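PDB 1WC2: endoglucanase from Mytilus edulis, which hydrolyses internal beta-1,4-glucosidic linkages in cellulose and soluble carboxymethylcellulose, and also shows expansin activity. Local coordinates for residues A[46-58]-A[94-106]. Numbering follows the deposited sequence. Where two conformers were deposited one is given.
Sequences GSFVAAASQMYFD and SKTFMITNLCPNI
L102 lies over one face of the F57 ring: its CB stands 3.8 Å from the ring centroid, almost on the ring normal, while N101 O approaches the same ring obliquely. F57 holds its CG anti to the backbone N (chi1 179°), which swings the ring from helix 54-57 across the L102 backbone. The Y56 ring instead offers its edge, CE2 meeting I99 CD1 in the ring plane at 3.8 Å; its hydroxyl bonds to Q71. At the far end K95 CB sits over a face of the F48 ring, toward the rim, and K95 then reaches D164 in a salt bridge. F48 and F97 meet obliquely, planes at 60°, with F48 CD2 3.6 Å from F97 CE2. Replacing F57 by an alanine would probably take away the ring face that L102 CB rests on and open a gap there. L102 CD1 also packs on Q54 CA at 3.5 Å; a water joins Q54 OE1 to N105 N, and Q54 NE2 bonds to K62 O. Between these clusters strand 49-53 pairs in parallel first with strand 94-100 and, past the corner at N101, with strand 102-103: M98 N bonds to F48 O, and A50 N to M98 O. A beta bulge follows, where A50 O receives T100 N at 3.0 Å and, weakly, N101 N. The shifted register continues with A52 N to N101 O, then C103 N to A52 O at 2.8 Å, nearly straight. This bulged parallel pairing belongs to the double-psi beta-barrel of family 45 glycoside hydrolases; N101 and C103, the latter disulfide-linked to C113, lie close to D24 and D132 respectively, the probable nucleophile and proton donor.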
# COMPACT_ATOMS: atom_id res chain seq x y z
N GLY A 46 -2.07 -10.55 -9.69
CA GLY A 46 -0.66 -10.84 -9.76
C GLY A 46 0.20 -9.59 -9.75
O GLY A 46 1.42 -9.70 -9.85
N SER A 47 -0.40 -8.40 -9.63
CA SER A 47 0.35 -7.13 -9.64
C SER A 47 0.78 -6.69 -8.25
O SER A 47 0.29 -7.19 -7.24
CB SER A 47 -0.51 -6.03 -10.25
OG SER A 47 -0.65 -6.22 -11.64
N PHE A 48 1.73 -5.75 -8.22
CA PHE A 48 2.11 -5.03 -7.01
C PHE A 48 1.10 -3.88 -6.83
O PHE A 48 1.25 -2.78 -7.38
CB PHE A 48 3.55 -4.53 -7.09
CG PHE A 48 4.61 -5.61 -6.94
CD1 PHE A 48 5.73 -5.62 -7.75
CD2 PHE A 48 4.51 -6.58 -5.93
CE1 PHE A 48 6.73 -6.60 -7.60
CE2 PHE A 48 5.51 -7.56 -5.78
CZ PHE A 48 6.62 -7.55 -6.61
N VAL A 49 0.04 -4.19 -6.08
CA VAL A 49 -1.02 -3.25 -5.74
C VAL A 49 -1.27 -3.26 -4.25
O VAL A 49 -0.89 -4.20 -3.54
CB VAL A 49 -2.33 -3.55 -6.54
CG1 VAL A 49 -2.09 -3.34 -8.04
CG2 VAL A 49 -2.88 -4.95 -6.24
N ALA A 50 -1.91 -2.19 -3.78
CA ALA A 50 -2.07 -1.95 -2.35
C ALA A 50 -3.41 -1.31 -2.01
O ALA A 50 -4.01 -0.61 -2.82
CB ALA A 50 -0.96 -1.07 -1.84
N ALA A 51 -3.84 -1.54 -0.78
CA ALA A 51 -4.92 -0.80 -0.15
C ALA A 51 -4.29 0.21 0.81
O ALA A 51 -3.53 -0.17 1.71
CB ALA A 51 -5.86 -1.74 0.59
N ALA A 52 -4.59 1.50 0.63
CA ALA A 52 -4.03 2.55 1.49
C ALA A 52 -4.93 2.86 2.68
O ALA A 52 -6.16 2.93 2.55
CB ALA A 52 -3.80 3.83 0.69
N SER A 53 -4.32 3.08 3.84
CA SER A 53 -5.03 3.51 5.02
C SER A 53 -5.92 4.73 4.70
O SER A 53 -5.55 5.59 3.87
CB SER A 53 -4.02 3.79 6.16
OG SER A 53 -2.96 4.65 5.75
N GLN A 54 -7.09 4.79 5.35
CA GLN A 54 -8.17 5.70 4.96
C GLN A 54 -7.75 7.14 4.69
O GLN A 54 -8.08 7.69 3.65
CB GLN A 54 -9.28 5.68 6.02
CG GLN A 54 -10.39 6.75 5.80
CD GLN A 54 -11.28 6.49 4.57
OE1 GLN A 54 -12.15 5.61 4.63
NE2 GLN A 54 -11.08 7.24 3.49
N MET A 55 -7.09 7.78 5.64
CA MET A 55 -6.83 9.22 5.46
C MET A 55 -5.85 9.51 4.32
O MET A 55 -5.91 10.58 3.70
CB MET A 55 -6.34 9.85 6.76
CG MET A 55 -7.44 10.20 7.72
SD MET A 55 -8.45 11.55 7.08
CE MET A 55 -7.50 12.75 6.93
N TYR A 56 -4.96 8.55 4.01
CA TYR A 56 -4.14 8.67 2.80
C TYR A 56 -4.91 8.37 1.52
O TYR A 56 -4.76 9.06 0.50
CB TYR A 56 -2.86 7.80 2.88
CG TYR A 56 -1.87 8.25 1.81
CD1 TYR A 56 -1.07 9.38 2.00
CD2 TYR A 56 -1.80 7.63 0.56
CE1 TYR A 56 -0.23 9.87 1.02
CE2 TYR A 56 -0.94 8.11 -0.45
CZ TYR A 56 -0.16 9.23 -0.20
OH TYR A 56 0.68 9.75 -1.17
N PHE A 57 -5.75 7.35 1.54
CA PHE A 57 -6.63 7.05 0.41
C PHE A 57 -7.41 8.31 -0.01
O PHE A 57 -7.48 8.66 -1.20
CB PHE A 57 -7.58 5.90 0.80
CG PHE A 57 -8.56 5.51 -0.29
CD1 PHE A 57 -8.18 4.64 -1.31
CD2 PHE A 57 -9.84 6.02 -0.30
CE1 PHE A 57 -9.09 4.29 -2.31
CE2 PHE A 57 -10.75 5.67 -1.30
CZ PHE A 57 -10.38 4.82 -2.30
N ASP A 58 -7.99 8.97 0.98
CA ASP A 58 -8.75 10.20 0.78
C ASP A 58 -8.93 10.94 2.11
O ASP A 58 -9.56 10.42 3.03
CB ASP A 58 -10.14 9.91 0.20
CG ASP A 58 -10.77 11.16 -0.33
OD1 ASP A 58 -11.57 11.79 0.42
OD2 ASP A 58 -10.46 11.58 -1.47
N SER A 94 13.53 -2.89 -2.64
CA SER A 94 12.48 -1.95 -3.02
C SER A 94 11.63 -2.39 -4.20
O SER A 94 12.16 -2.87 -5.22
CB SER A 94 13.07 -0.57 -3.32
OG SER A 94 13.78 -0.58 -4.55
N LYS A 95 10.33 -2.16 -4.07
CA LYS A 95 9.37 -2.37 -5.15
C LYS A 95 8.33 -1.25 -5.07
O LYS A 95 8.17 -0.61 -4.02
CB LYS A 95 8.65 -3.73 -5.02
CG LYS A 95 9.51 -4.97 -5.29
CD LYS A 95 10.03 -5.03 -6.72
CE LYS A 95 10.76 -6.34 -7.01
NZ LYS A 95 11.43 -6.34 -8.33
N THR A 96 7.61 -1.04 -6.17
CA THR A 96 6.60 0.00 -6.28
C THR A 96 5.20 -0.61 -6.40
O THR A 96 4.98 -1.55 -7.19
CB THR A 96 6.92 0.90 -7.48
OG1 THR A 96 8.12 1.64 -7.23
CG2 THR A 96 5.84 1.95 -7.72
N PHE A 97 4.26 -0.06 -5.64
CA PHE A 97 2.89 -0.55 -5.54
C PHE A 97 1.92 0.54 -5.98
O PHE A 97 2.02 1.69 -5.55
CB PHE A 97 2.58 -0.97 -4.09
CG PHE A 97 3.46 -2.08 -3.59
CD1 PHE A 97 4.75 -1.81 -3.14
CD2 PHE A 97 3.01 -3.39 -3.58
CE1 PHE A 97 5.58 -2.83 -2.72
CE2 PHE A 97 3.85 -4.42 -3.14
CZ PHE A 97 5.14 -4.14 -2.72
N MET A 98 0.95 0.18 -6.82
CA MET A 98 -0.14 1.10 -7.16
C MET A 98 -1.28 0.97 -6.14
O MET A 98 -1.73 -0.14 -5.85
CB MET A 98 -0.69 0.79 -8.56
CG MET A 98 -1.85 1.72 -8.95
SD MET A 98 -2.48 1.41 -10.63
CE MET A 98 -1.16 2.21 -11.62
N ILE A 99 -1.77 2.11 -5.64
CA ILE A 99 -2.94 2.11 -4.77
C ILE A 99 -4.18 1.83 -5.63
O ILE A 99 -4.53 2.61 -6.51
CB ILE A 99 -3.08 3.46 -4.02
CG1 ILE A 99 -1.91 3.65 -3.04
CG2 ILE A 99 -4.42 3.54 -3.29
CD1 ILE A 99 -1.79 5.06 -2.46
N THR A 100 -4.83 0.69 -5.36
CA THR A 100 -6.07 0.32 -6.05
C THR A 100 -7.25 0.15 -5.10
O THR A 100 -8.36 -0.12 -5.56
CB THR A 100 -5.90 -0.99 -6.85
OG1 THR A 100 -5.54 -2.05 -5.94
CG2 THR A 100 -4.80 -0.87 -7.92
N ASN A 101 -7.04 0.29 -3.80
CA ASN A 101 -8.09 0.00 -2.84
C ASN A 101 -7.87 0.80 -1.56
O ASN A 101 -6.84 1.46 -1.38
CB ASN A 101 -8.14 -1.53 -2.61
CG ASN A 101 -9.50 -2.05 -2.09
OD1 ASN A 101 -10.46 -1.32 -1.91
ND2 ASN A 101 -9.58 -3.36 -1.90
N LEU A 102 -8.87 0.73 -0.69
CA LEU A 102 -8.91 1.38 0.62
C LEU A 102 -8.71 0.35 1.73
O LEU A 102 -9.31 -0.73 1.69
CB LEU A 102 -10.29 2.04 0.79
CG LEU A 102 -10.70 2.45 2.20
CD1 LEU A 102 -9.81 3.56 2.75
CD2 LEU A 102 -12.15 2.87 2.24
N CYS A 103 -7.88 0.69 2.73
CA CYS A 103 -7.84 -0.01 4.02
C CYS A 103 -8.63 0.84 5.02
O CYS A 103 -8.11 1.86 5.52
CB CYS A 103 -6.39 -0.20 4.52
SG CYS A 103 -6.22 -0.94 6.17
N PRO A 104 -9.89 0.47 5.29
CA PRO A 104 -10.75 1.36 6.09
C PRO A 104 -10.40 1.36 7.57
O PRO A 104 -9.93 0.36 8.08
CB PRO A 104 -12.17 0.81 5.83
CG PRO A 104 -11.99 -0.61 5.44
CD PRO A 104 -10.61 -0.73 4.83
N ASN A 105 -10.64 2.50 8.21
CA ASN A 105 -10.44 2.66 9.65
C ASN A 105 -11.64 2.09 10.43
O ASN A 105 -12.48 2.81 11.00
CB ASN A 105 -10.21 4.13 9.99
CG ASN A 105 -9.94 4.33 11.45
OD1 ASN A 105 -9.67 3.37 12.16
ND2 ASN A 105 -10.01 5.57 11.92
N ILE A 106 -11.71 0.77 10.43
CA ILE A 106 -12.76 -0.02 11.07
C ILE A 106 -12.15 -1.38 11.37
O ILE A 106 -11.14 -1.75 10.76
CB ILE A 106 -14.02 -0.22 10.14
CG1 ILE A 106 -13.65 -0.95 8.84
CG2 ILE A 106 -14.78 1.09 9.89
CD1 ILE A 106 -14.84 -1.27 7.93
O HOH W 1 -12.69 4.21 6.95